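Local coordinates for DNA helicase RecQ (Deinococcus radiodurans, PDB 4Q48), which probably couples ATP hydrolysis to translocation along DNA in the 3'-5' direction, unwinding the duplex as it goes, at residues T427-G432 and L491-K496; Q418-A423 and S472-L477; D10-L15 and S60-G65. One frame throughout, in Å; residues are numbered along the deposited sequence.

Contact 1: T427-G432 and L491-K496; sequences TGNRFG and LRATGK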
ATOM      1  N   THR A 427      20.875 -19.812  15.838  1.00 35.80           N
ATOM      2  CA  THR A 427      20.059 -20.035  17.025  1.00 31.54           C
ATOM      3  C   THR A 427      18.600 -20.327  16.667  1.00 31.66           C
ATOM      4  O   THR A 427      17.743 -20.354  17.530  1.00 38.24           O
ATOM      5  CB  THR A 427      20.103 -18.815  17.987  1.00 38.44           C
ATOM      6  OG1 THR A 427      19.575 -17.644  17.331  1.00 42.45           O
ATOM      7  CG2 THR A 427      21.522 -18.544  18.457  1.00 32.26           C
ATOM      8  N   GLY A 428      18.284 -20.487  15.396  1.00 28.83           N
ATOM      9  CA  GLY A 428      16.953 -20.952  15.053  1.00 29.43           C
ATOM     10  C   GLY A 428      15.834 -19.914  15.005  1.00 38.62           C
ATOM     11  O   GLY A 428      14.676 -20.275  15.221  1.00 37.54           O
ATOM     12  N   ASN A 429      16.149 -18.643  14.710  1.00 36.77           N
ATOM     13  CA  ASN A 429      15.122 -17.672  14.356  1.00 31.92           C
ATOM     14  C   ASN A 429      13.976 -17.546  15.343  1.00 36.46           C
ATOM     15  O   ASN A 429      12.808 -17.548  14.954  1.00 36.11           O
ATOM     16  CB  ASN A 429      14.552 -18.034  13.005  1.00 32.71           C
ATOM     17  CG  ASN A 429      15.590 -18.033  11.940  1.00 36.21           C
ATOM     18  OD1 ASN A 429      16.036 -16.976  11.529  1.00 39.10           O
ATOM     19  ND2 ASN A 429      16.006 -19.219  11.486  1.00 38.48           N
ATOM     20  N   ARG A 430      14.313 -17.432  16.623  1.00 44.20           N
ATOM     21  CA  ARG A 430      13.303 -17.528  17.665  1.00 42.89           C
ATOM     22  C   ARG A 430      13.618 -16.712  18.902  1.00 43.86           C
ATOM     23  O   ARG A 430      12.726 -16.413  19.693  1.00 53.60           O
ATOM     24  CB  ARG A 430      13.151 -18.985  18.050  1.00 43.30           C
ATOM     25  CG  ARG A 430      14.448 -19.536  18.599  1.00 47.93           C
ATOM     26  CD  ARG A 430      14.410 -21.035  18.621  1.00 53.12           C
ATOM     27  NE  ARG A 430      13.237 -21.535  19.320  1.00 56.20           N
ATOM     28  CZ  ARG A 430      12.787 -22.767  19.171  1.00 60.81           C
ATOM     29  NH1 ARG A 430      13.396 -23.580  18.306  1.00 60.29           N
ATOM     30  NH2 ARG A 430      11.714 -23.164  19.841  1.00 65.53           N
ATOM     31  N   PHE A 431      14.873 -16.327  19.072  1.00 45.50           N
ATOM     32  CA  PHE A 431      15.242 -15.561  20.257  1.00 49.79           C
ATOM     33  C   PHE A 431      15.054 -14.078  19.974  1.00 52.50           C
ATOM     34  O   PHE A 431      14.885 -13.685  18.807  1.00 46.85           O
ATOM     35  CB  PHE A 431      16.671 -15.879  20.702  1.00 46.73           C
ATOM     36  CG  PHE A 431      16.816 -17.276  21.247  1.00 55.53           C
ATOM     37  CD1 PHE A 431      16.521 -17.552  22.573  1.00 56.06           C
ATOM     38  CD2 PHE A 431      17.216 -18.321  20.428  1.00 53.98           C
ATOM     39  CE1 PHE A 431      16.628 -18.846  23.073  1.00 56.27           C
ATOM     40  CE2 PHE A 431      17.329 -19.606  20.927  1.00 53.60           C
ATOM     41  CZ  PHE A 431      17.039 -19.869  22.252  1.00 52.86           C
ATOM     42  N   GLY A 432      14.994 -13.286  21.051  1.00 53.19           N
ATOM     43  CA  GLY A 432      14.676 -11.867  20.985  1.00 35.15           C
ATOM     44  C   GLY A 432      15.918 -11.028  20.866  1.00 41.45           C
ATOM     45  O   GLY A 432      17.029 -11.503  21.115  1.00 41.68           O
ATOM     46  N   LEU A 491      13.211 -12.957  16.568  1.00 44.81           N
ATOM     47  CA  LEU A 491      13.528 -12.426  15.249  1.00 43.46           C
ATOM     48  C   LEU A 491      13.930 -13.563  14.306  1.00 40.97           C
ATOM     49  O   LEU A 491      14.807 -14.362  14.642  1.00 37.50           O
ATOM     50  CB  LEU A 491      14.638 -11.378  15.370  1.00 37.28           C
ATOM     51  CG  LEU A 491      14.239 -10.230  16.296  1.00 37.69           C
ATOM     52  CD1 LEU A 491      15.395  -9.316  16.589  1.00 34.87           C
ATOM     53  CD2 LEU A 491      13.134  -9.448  15.631  1.00 44.05           C
ATOM     54  N   ARG A 492      13.265 -13.620  13.151  1.00 40.33           N
ATOM     55  CA  ARG A 492      13.469 -14.631  12.117  1.00 35.54           C
ATOM     56  C   ARG A 492      14.214 -13.999  10.949  1.00 40.88           C
ATOM     57  O   ARG A 492      13.798 -12.936  10.449  1.00 39.91           O
ATOM     58  CB  ARG A 492      12.127 -15.154  11.594  1.00 40.31           C
ATOM     59  CG  ARG A 492      11.155 -15.720  12.626  1.00 60.33           C
ATOM     60  CD  ARG A 492       9.837 -16.179  11.943  1.00 81.55           C
ATOM     61  NE  ARG A 492       8.969 -17.015  12.789  1.00 81.71           N
ATOM     62  CZ  ARG A 492       9.109 -18.328  12.953  1.00 78.06           C
ATOM     63  NH1 ARG A 492      10.078 -18.988  12.318  1.00 71.98           N
ATOM     64  NH2 ARG A 492       8.263 -18.988  13.739  1.00 82.26           N
ATOM     65  N   ALA A 493      15.248 -14.664  10.442  1.00 37.38           N
ATOM     66  CA  ALA A 493      15.857 -14.206   9.189  1.00 32.56           C
ATOM     67  C   ALA A 493      14.901 -14.426   8.047  1.00 26.38           C
ATOM     68  O   ALA A 493      14.460 -15.526   7.824  1.00 31.08           O
ATOM     69  CB  ALA A 493      17.169 -14.929   8.913  1.00 32.75           C
ATOM     70  N   THR A 494      14.544 -13.368   7.345  1.00 30.61           N
ATOM     71  CA  THR A 494      13.671 -13.490   6.178  1.00 31.53           C
ATOM     72  C   THR A 494      14.452 -13.922   4.929  1.00 34.67           C
ATOM     73  O   THR A 494      15.683 -14.012   4.956  1.00 30.12           O
ATOM     74  CB  THR A 494      12.971 -12.185   5.851  1.00 31.88           C
ATOM     75  OG1 THR A 494      13.913 -11.316   5.208  1.00 34.60           O
ATOM     76  CG2 THR A 494      12.402 -11.528   7.103  1.00 29.47           C
ATOM     77  N   GLY A 495      13.734 -14.186   3.836  1.00 33.36           N
ATOM     78  CA  GLY A 495      14.382 -14.468   2.569  1.00 27.60           C
ATOM     79  C   GLY A 495      15.328 -13.369   2.140  1.00 33.31           C
ATOM     80  O   GLY A 495      16.452 -13.656   1.726  1.00 33.29           O
ATOM     81  N   LYS A 496      14.886 -12.116   2.291  1.00 35.15           N
ATOM     82  CA  LYS A 496      15.657 -10.913   1.947  1.00 32.73           C
ATOM     83  C   LYS A 496      17.063 -10.906   2.594  1.00 31.90           C
ATOM     84  O   LYS A 496      17.967 -10.196   2.161  1.00 37.26           O
ATOM     85  CB  LYS A 496      14.866  -9.645   2.345  1.00 31.56           C
ATOM     86  CG  LYS A 496      15.336  -8.360   1.674  1.00 35.69           C
ATOM     87  CD  LYS A 496      14.663  -7.070   2.188  1.00 38.77           C
ATOM     88  CE  LYS A 496      14.983  -5.905   1.202  1.00 51.24           C
ATOM     89  NZ  LYS A 496      14.979  -4.509   1.795  1.00 46.33           N
TER

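Contact 2: Q418-A423 and S472-L477; sequences QMALSA and SVLRQL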
ATOM      1  N   GLN A 418      25.787  -8.699   8.939  1.00 30.67           N
ATOM      2  CA  GLN A 418      26.051 -10.117   8.656  1.00 28.92           C
ATOM      3  C   GLN A 418      26.185 -10.909   9.968  1.00 30.08           C
ATOM      4  O   GLN A 418      25.535 -11.951  10.142  1.00 29.94           O
ATOM      5  CB  GLN A 418      27.307 -10.300   7.817  1.00 26.96           C
ATOM      6  CG  GLN A 418      27.303  -9.697   6.414  1.00 28.40           C
ATOM      7  CD  GLN A 418      28.705  -9.752   5.761  1.00 35.14           C
ATOM      8  OE1 GLN A 418      29.713 -10.062   6.419  1.00 41.12           O
ATOM      9  NE2 GLN A 418      28.766  -9.456   4.479  1.00 29.77           N
ATOM     10  N   MET A 419      26.999 -10.405  10.898  1.00 30.12           N
ATOM     11  CA  MET A 419      27.130 -11.058  12.195  1.00 25.80           C
ATOM     12  C   MET A 419      25.770 -11.277  12.828  1.00 31.00           C
ATOM     13  O   MET A 419      25.468 -12.357  13.342  1.00 35.60           O
ATOM     14  CB  MET A 419      27.970 -10.252  13.135  1.00 23.40           C
ATOM     15  CG  MET A 419      29.412 -10.421  12.970  1.00 24.05           C
ATOM     16  SD  MET A 419      30.244  -9.280  14.089  1.00 48.96           S
ATOM     17  CE  MET A 419      31.619  -8.791  13.030  1.00 38.10           C
ATOM     18  N   ALA A 420      24.932 -10.258  12.750  1.00 32.52           N
ATOM     19  CA  ALA A 420      23.647 -10.330  13.407  1.00 33.35           C
ATOM     20  C   ALA A 420      22.767 -11.351  12.715  1.00 28.91           C
ATOM     21  O   ALA A 420      22.179 -12.197  13.380  1.00 26.76           O
ATOM     22  CB  ALA A 420      22.980  -8.955  13.445  1.00 26.43           C
ATOM     23  N   LEU A 421      22.717 -11.305  11.387  1.00 29.25           N
ATOM     24  CA  LEU A 421      21.893 -12.254  10.639  1.00 30.50           C
ATOM     25  C   LEU A 421      22.355 -13.713  10.881  1.00 34.03           C
ATOM     26  O   LEU A 421      21.526 -14.622  10.995  1.00 28.98           O
ATOM     27  CB  LEU A 421      21.901 -11.920   9.144  1.00 23.55           C
ATOM     28  CG  LEU A 421      21.248 -10.594   8.707  1.00 27.23           C
ATOM     29  CD1 LEU A 421      21.544 -10.322   7.257  1.00 28.22           C
ATOM     30  CD2 LEU A 421      19.740 -10.466   8.953  1.00 24.31           C
ATOM     31  N   SER A 422      23.660 -13.954  10.978  1.00 31.80           N
ATOM     32  CA  SER A 422      24.069 -15.332  11.204  1.00 35.15           C
ATOM     33  C   SER A 422      23.658 -15.751  12.602  1.00 37.67           C
ATOM     34  O   SER A 422      23.152 -16.868  12.805  1.00 37.77           O
ATOM     35  CB  SER A 422      25.556 -15.521  10.990  1.00 29.93           C
ATOM     36  OG  SER A 422      25.856 -15.225   9.639  1.00 42.36           O
ATOM     37  N   ALA A 423      23.812 -14.823  13.543  1.00 35.13           N
ATOM     38  CA  ALA A 423      23.569 -15.098  14.943  1.00 31.74           C
ATOM     39  C   ALA A 423      22.147 -15.606  15.129  1.00 35.29           C
ATOM     40  O   ALA A 423      21.898 -16.609  15.807  1.00 35.14           O
ATOM     41  CB  ALA A 423      23.793 -13.842  15.760  1.00 26.55           C
ATOM     42  N   SER A 472      20.494  -1.380  17.928  1.00 39.61           N
ATOM     43  CA  SER A 472      20.318  -0.463  16.812  1.00 37.74           C
ATOM     44  C   SER A 472      20.399  -1.188  15.457  1.00 38.20           C
ATOM     45  O   SER A 472      19.476  -1.080  14.630  1.00 33.99           O
ATOM     46  CB  SER A 472      21.366   0.647  16.888  1.00 34.24           C
ATOM     47  OG  SER A 472      21.502   1.287  15.631  1.00 36.46           O
ATOM     48  N   VAL A 473      21.480  -1.948  15.254  1.00 36.91           N
ATOM     49  CA  VAL A 473      21.655  -2.742  14.044  1.00 30.88           C
ATOM     50  C   VAL A 473      20.432  -3.631  13.869  1.00 33.77           C
ATOM     51  O   VAL A 473      19.877  -3.731  12.760  1.00 31.72           O
ATOM     52  CB  VAL A 473      22.928  -3.630  14.091  1.00 30.45           C
ATOM     53  CG1 VAL A 473      22.827  -4.758  13.100  1.00 34.19           C
ATOM     54  CG2 VAL A 473      24.187  -2.826  13.822  1.00 31.48           C
ATOM     55  N   LEU A 474      19.987  -4.246  14.968  1.00 32.65           N
ATOM     56  CA  LEU A 474      18.827  -5.132  14.904  1.00 30.34           C
ATOM     57  C   LEU A 474      17.545  -4.418  14.510  1.00 33.35           C
ATOM     58  O   LEU A 474      16.805  -4.945  13.692  1.00 35.73           O
ATOM     59  CB  LEU A 474      18.623  -5.880  16.227  1.00 30.49           C
ATOM     60  CG  LEU A 474      19.744  -6.886  16.581  1.00 33.63           C
ATOM     61  CD1 LEU A 474      19.650  -7.325  18.040  1.00 35.58           C
ATOM     62  CD2 LEU A 474      19.780  -8.112  15.631  1.00 28.15           C
ATOM     63  N   ARG A 475      17.300  -3.212  15.022  1.00 34.35           N
ATOM     64  CA  ARG A 475      16.084  -2.502  14.652  1.00 29.00           C
ATOM     65  C   ARG A 475      16.131  -2.207  13.192  1.00 30.59           C
ATOM     66  O   ARG A 475      15.136  -2.310  12.470  1.00 33.44           O
ATOM     67  CB  ARG A 475      15.915  -1.221  15.462  1.00 33.86           C
ATOM     68  CG  ARG A 475      15.390  -1.476  16.871  1.00 47.45           C
ATOM     69  CD  ARG A 475      15.000  -0.196  17.596  1.00 47.20           C
ATOM     70  NE  ARG A 475      16.125   0.728  17.678  1.00 53.26           N
ATOM     71  CZ  ARG A 475      17.017   0.716  18.670  1.00 45.02           C
ATOM     72  NH1 ARG A 475      16.877  -0.163  19.657  1.00 45.64           N
ATOM     73  NH2 ARG A 475      18.025   1.591  18.685  1.00 33.50           N
ATOM     74  N   GLN A 476      17.324  -1.873  12.751  1.00 33.49           N
ATOM     75  CA  GLN A 476      17.517  -1.458  11.389  1.00 33.97           C
ATOM     76  C   GLN A 476      17.238  -2.635  10.469  1.00 33.36           C
ATOM     77  O   GLN A 476      16.548  -2.483   9.450  1.00 29.80           O
ATOM     78  CB  GLN A 476      18.936  -0.915  11.202  1.00 37.67           C
ATOM     79  CG  GLN A 476      19.030  -0.037   9.995  1.00 43.67           C
ATOM     80  CD  GLN A 476      18.324   1.299  10.201  1.00 49.07           C
ATOM     81  OE1 GLN A 476      18.472   1.953  11.247  1.00 42.60           O
ATOM     82  NE2 GLN A 476      17.471   1.660   9.236  1.00 46.91           N
ATOM     83  N   LEU A 477      17.730  -3.816  10.858  1.00 30.60           N
ATOM     84  CA  LEU A 477      17.512  -5.017  10.055  1.00 29.69           C
ATOM     85  C   LEU A 477      16.045  -5.394  10.106  1.00 30.15           C
ATOM     86  O   LEU A 477      15.483  -5.882   9.120  1.00 31.26           O
ATOM     87  CB  LEU A 477      18.382  -6.177  10.533  1.00 27.31           C
ATOM     88  CG  LEU A 477      19.853  -6.064  10.132  1.00 24.63           C
ATOM     89  CD1 LEU A 477      20.715  -7.059  10.906  1.00 22.51           C
ATOM     90  CD2 LEU A 477      19.997  -6.238   8.652  1.00 21.00           C
TER

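Contact 3: D10-L15 and S60-G65; sequences DRALHL and SLLRPG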
ATOM      1  N   ASP A  10      -5.420 -15.342 -27.311  1.00 88.57           N
ATOM      2  CA  ASP A  10      -5.741 -14.188 -28.155  1.00 87.10           C
ATOM      3  C   ASP A  10      -7.204 -13.738 -28.250  1.00 82.99           C
ATOM      4  O   ASP A  10      -7.484 -12.677 -28.820  1.00 79.33           O
ATOM      5  CB  ASP A  10      -5.220 -14.455 -29.578  1.00 94.33           C
ATOM      6  CG  ASP A  10      -3.758 -14.882 -29.596  1.00 94.68           C
ATOM      7  OD1 ASP A  10      -2.925 -14.216 -28.936  1.00 93.35           O
ATOM      8  OD2 ASP A  10      -3.434 -15.856 -30.312  1.00 91.41           O
ATOM      9  N   ARG A  11      -8.141 -14.522 -27.733  1.00 82.43           N
ATOM     10  CA  ARG A  11      -9.505 -14.025 -27.672  1.00 76.44           C
ATOM     11  C   ARG A  11      -9.591 -12.896 -26.654  1.00 75.23           C
ATOM     12  O   ARG A  11     -10.467 -12.023 -26.739  1.00 70.93           O
ATOM     13  CB  ARG A  11     -10.461 -15.150 -27.324  1.00 74.22           C
ATOM     14  CG  ARG A  11     -11.917 -14.747 -27.148  1.00 71.08           C
ATOM     15  CD  ARG A  11     -12.736 -16.004 -27.006  1.00 74.94           C
ATOM     16  NE  ARG A  11     -11.901 -17.051 -26.421  1.00 74.69           N
ATOM     17  CZ  ARG A  11     -12.323 -17.960 -25.553  1.00 70.92           C
ATOM     18  NH1 ARG A  11     -13.586 -17.948 -25.138  1.00 73.68           N
ATOM     19  NH2 ARG A  11     -11.472 -18.869 -25.090  1.00 65.04           N
ATOM     20  N   ALA A  12      -8.670 -12.921 -25.692  1.00 70.57           N
ATOM     21  CA  ALA A  12      -8.590 -11.870 -24.691  1.00 71.39           C
ATOM     22  C   ALA A  12      -8.292 -10.531 -25.354  1.00 71.38           C
ATOM     23  O   ALA A  12      -8.964  -9.532 -25.104  1.00 69.33           O
ATOM     24  CB  ALA A  12      -7.525 -12.200 -23.645  1.00 69.31           C
ATOM     25  N   LEU A  13      -7.296 -10.539 -26.233  1.00 72.31           N
ATOM     26  CA  LEU A  13      -6.938  -9.366 -27.017  1.00 69.63           C
ATOM     27  C   LEU A  13      -8.058  -8.819 -27.880  1.00 68.97           C
ATOM     28  O   LEU A  13      -8.184  -7.604 -28.015  1.00 76.80           O
ATOM     29  CB  LEU A  13      -5.721  -9.671 -27.891  1.00 66.54           C
ATOM     30  CG  LEU A  13      -4.417  -9.844 -27.102  1.00 75.45           C
ATOM     31  CD1 LEU A  13      -3.288 -10.376 -27.991  1.00 69.72           C
ATOM     32  CD2 LEU A  13      -4.006  -8.538 -26.400  1.00 74.22           C
ATOM     33  N   HIS A  14      -8.857  -9.684 -28.487  1.00 70.20           N
ATOM     34  CA  HIS A  14      -9.990  -9.185 -29.262  1.00 75.50           C
ATOM     35  C   HIS A  14     -10.958  -8.395 -28.376  1.00 75.49           C
ATOM     36  O   HIS A  14     -11.482  -7.359 -28.785  1.00 69.08           O
ATOM     37  CB  HIS A  14     -10.721 -10.328 -29.962  1.00 74.26           C
ATOM     38  CG  HIS A  14     -11.963  -9.900 -30.680  1.00 74.00           C
ATOM     39  ND1 HIS A  14     -13.175  -9.741 -30.044  1.00 82.72           N
ATOM     40  CD2 HIS A  14     -12.186  -9.621 -31.985  1.00 80.58           C
ATOM     41  CE1 HIS A  14     -14.087  -9.369 -30.923  1.00 87.64           C
ATOM     42  NE2 HIS A  14     -13.514  -9.291 -32.111  1.00 80.46           N
ATOM     43  N   LEU A  15     -11.199  -8.890 -27.164  1.00 74.89           N
ATOM     44  CA  LEU A  15     -12.107  -8.214 -26.248  1.00 72.70           C
ATOM     45  C   LEU A  15     -11.426  -6.994 -25.642  1.00 72.23           C
ATOM     46  O   LEU A  15     -12.065  -5.967 -25.417  1.00 70.48           O
ATOM     47  CB  LEU A  15     -12.597  -9.163 -25.148  1.00 67.66           C
ATOM     48  CG  LEU A  15     -13.724 -10.133 -25.532  1.00 62.44           C
ATOM     49  CD1 LEU A  15     -13.941 -11.161 -24.442  1.00 53.85           C
ATOM     50  CD2 LEU A  15     -15.019  -9.415 -25.822  1.00 53.43           C
ATOM     51  N   SER A  60     -13.921 -12.434 -16.541  1.00 41.89           N
ATOM     52  CA  SER A  60     -15.356 -12.693 -16.449  1.00 42.55           C
ATOM     53  C   SER A  60     -15.998 -12.747 -17.849  1.00 43.22           C
ATOM     54  O   SER A  60     -16.939 -13.516 -18.094  1.00 46.89           O
ATOM     55  CB  SER A  60     -16.049 -11.663 -15.563  1.00 41.96           C
ATOM     56  OG  SER A  60     -15.534 -11.676 -14.225  1.00 37.37           O
ATOM     57  N   LEU A  61     -15.464 -11.981 -18.787  1.00 43.18           N
ATOM     58  CA  LEU A  61     -15.989 -12.037 -20.147  1.00 46.18           C
ATOM     59  C   LEU A  61     -15.493 -13.279 -20.887  1.00 45.88           C
ATOM     60  O   LEU A  61     -16.152 -13.789 -21.802  1.00 45.52           O
ATOM     61  CB  LEU A  61     -15.612 -10.788 -20.938  1.00 42.89           C
ATOM     62  CG  LEU A  61     -16.261  -9.491 -20.467  1.00 45.38           C
ATOM     63  CD1 LEU A  61     -15.928  -8.365 -21.441  1.00 43.74           C
ATOM     64  CD2 LEU A  61     -17.768  -9.640 -20.244  1.00 35.36           C
ATOM     65  N   LEU A  62     -14.312 -13.748 -20.517  1.00 42.94           N
ATOM     66  CA  LEU A  62     -13.725 -14.878 -21.222  1.00 46.37           C
ATOM     67  C   LEU A  62     -14.327 -16.219 -20.797  1.00 48.27           C
ATOM     68  O   LEU A  62     -14.507 -17.109 -21.624  1.00 51.65           O
ATOM     69  CB  LEU A  62     -12.205 -14.872 -21.050  1.00 37.97           C
ATOM     70  CG  LEU A  62     -11.618 -13.726 -21.867  1.00 48.72           C
ATOM     71  CD1 LEU A  62     -10.213 -13.334 -21.412  1.00 57.52           C
ATOM     72  CD2 LEU A  62     -11.628 -14.098 -23.341  1.00 54.06           C
ATOM     73  N   ARG A  63     -14.596 -16.382 -19.507  1.00 46.84           N
ATOM     74  CA  ARG A  63     -15.187 -17.620 -19.018  1.00 44.27           C
ATOM     75  C   ARG A  63     -16.722 -17.584 -19.033  1.00 41.18           C
ATOM     76  O   ARG A  63     -17.333 -16.538 -18.795  1.00 47.00           O
ATOM     77  CB  ARG A  63     -14.649 -17.925 -17.624  1.00 45.84           C
ATOM     78  CG  ARG A  63     -13.127 -17.818 -17.621  1.00 49.50           C
ATOM     79  CD  ARG A  63     -12.471 -18.346 -16.367  1.00 50.63           C
ATOM     80  NE  ARG A  63     -12.720 -19.770 -16.202  1.00 51.05           N
ATOM     81  CZ  ARG A  63     -13.333 -20.282 -15.151  1.00 50.74           C
ATOM     82  NH1 ARG A  63     -13.740 -19.471 -14.189  1.00 46.32           N
ATOM     83  NH2 ARG A  63     -13.526 -21.589 -15.061  1.00 52.66           N
ATOM     84  N   PRO A  64     -17.356 -18.722 -19.346  1.00 44.59           N
ATOM     85  CA  PRO A  64     -18.818 -18.725 -19.382  1.00 44.13           C
ATOM     86  C   PRO A  64     -19.382 -18.403 -18.012  1.00 38.62           C
ATOM     87  O   PRO A  64     -18.876 -18.884 -17.008  1.00 42.19           O
ATOM     88  CB  PRO A  64     -19.169 -20.166 -19.786  1.00 38.25           C
ATOM     89  CG  PRO A  64     -17.915 -20.758 -20.261  1.00 42.67           C
ATOM     90  CD  PRO A  64     -16.812 -20.073 -19.539  1.00 42.29           C
ATOM     91  N   GLY A  65     -20.423 -17.595 -17.975  1.00 41.02           N
ATOM     92  CA  GLY A  65     -21.069 -17.268 -16.724  1.00 38.45           C
ATOM     93  C   GLY A  65     -20.562 -15.970 -16.139  1.00 43.20           C
ATOM     94  O   GLY A  65     -19.680 -15.304 -16.706  1.00 42.38           O
TER

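Contact 1: T427-G432 and L491-K496
Asn429 reaches its amide across to segment 491-496, and its OD1 takes the backbone N-H of Ala493 in an almost straight bond, N to OD1 2.7 Å with 170° at the hydrogen. The nitrogen comes in above the carbonyl plane rather than within it. With CG anti to its own carbonyl carbon (chi1 -60°), the side chain lies along 492-493: CB sits 3.7 Å from Arg492 CA, and OD1 is 3.5 Å from the methyl CB of Ala493. The Arg492 chain runs past the backbone of Asn429, its CG 3.4 Å from Asn429 O, while the extended chain beyond carries the guanidinium so that the same carbonyl oxygen lies over one face, off toward the rim. A second bond joins the main chains, Leu491 N donating to Phe431 O at 2.9 Å. Both segments belong to the RQC domain, and 492-493 is one strand of its small antiparallel pair with 483-484. The backbones of Arg492 and Thr494 are hydrogen-bonded to those of Ser484 and Tyr482 on that side, which leaves the N-H groups of Leu491 and Ala493 for the loop. The loop starts where a Schellman motif ends helix 414-426, with Gly428 as C-prime residue and Asn429 N bonded to Thr424 O. An alanine at Asn429 would remove the amide, so that the Ala493 N-H would probably lose its bond to the loop and the loop would be held less firmly to the strand. Phe431 leaves its CA away from 491-496, and its ring stacks on His435 and meets His453 edge-to-face, with Thr427 O in plane at its edge. Leu491 sends its side chain onto Ala433 and Leu436 of helix 433-441.

Contact 2: Q418-A423 and S472-L477
The two helical segments cross steeply, their N-to-C directions 76° apart (signed angle -76°) and their axes 10.3 Å from each other at closest approach, so they meet over a small patch instead of running side by side. The patch centres on Ala420, whose CB points toward helix 467-479 and enters among three side chains of that helix. Leu477 CD1 lies 3.9 Å from Ala420 CB, Leu474 CD2 comes to 4.0 Å from the same methyl, and Val473 CG1 stands a little farther off at 4.2 Å. Ala420 and Leu474 also bring the backbones together, with 7.2 Å between their CA atoms, a spacing that the short alanine side chain allows. This is core packing of the winged-helix fold of the RQC domain, where helix 414-426 lies across helix 467-479 and the latter runs on toward the two-stranded wing; Leu477 shares a backbone hydrogen bond with Leu483 of strand 483-484. Next to Ala420 in the chain, Leu421 meets Leu477 obliquely. Their terminal methyls touch, Leu421 CD2 to Leu477 CD1 at 4.0 Å, so a single methyl of Leu477 serves both Ala420 and Leu421. Leu421 leaves its CA obliquely, yet with CG beside the backbone N it brings CD2 in to Leu477. No polar atom takes part. Ile500 and Tyr482 pack on both Leu421 and Leu477, while Leu474 reaches Ala433 and Thr437 of helix 433-441.

Contact 3: D10-L15 and S60-G65
Over one face of the Arg11 guanidinium lies a methyl of Leu62, CD2, 4.2 Å above the plane and displaced toward the rim. At the end of the same group, NH1 is 3.7 Å from Leu62 O, too long to count as a hydrogen bond, though the charge would probably still favour a carbonyl near the end of helix 50-62. Torsions account for this placement: CG is anti to the backbone N (chi1 177°), the chain then runs straight to CD, and a bend at chi3 (28°) swings the head over the leucine. Nearer the backbone, Arg11 CG touches Leu62 CD2 at 3.9 Å as the two side chains slide past each other in opposite directions. Leu62 is thus shared out between its two methyls. CD1 goes to Ala12, 3.7 Å from its CB, while CD2 serves Arg11 and also Leu15, whose CD1 is 3.9 Å away. That same Leu15 CD1 has Leu61 CB as its second neighbour, also at 3.9 Å, the two leucines crossing obliquely. Ala12, being small, lets the segments approach to 6.9 Å between its CA and that of Leu62, and Phe25 packs against it. The contact sets helix 10-20 against the C-terminal end of helix 50-62, which starts within the P-loop; Gly49, Gly51, Lys52 and Ser53 there bind ADP in another structure of this protein. Ala24 and Gln29, also ADP-binding residues and probably part of RecQ motif 0, have side chains about 10 Å from that of Ala12, in the first RecA-like domain.

Reading from the N terminus, contact 3 comes first: 10-15 meets 60-65, closing a loop of 44 residues that holds the ADP-binding residues and strand 42-45, the first in sequence of the seven-stranded parallel sheet. The chain then completes that sheet and passes through the second RecA-like domain and the zinc site before the RQC domain begins. There contacts 2 and 1 cross, with 418-423 and 427-432 opening in turn and 472-477 and 491-496 closing them in the same order. Their centres are 10 Å apart, and together they tie helix 414-426 and its following loop to helix 467-479 and the wing. Contact 3 stands apart, its centre 45 Å from that of contact 1 and 50 Å from that of contact 2.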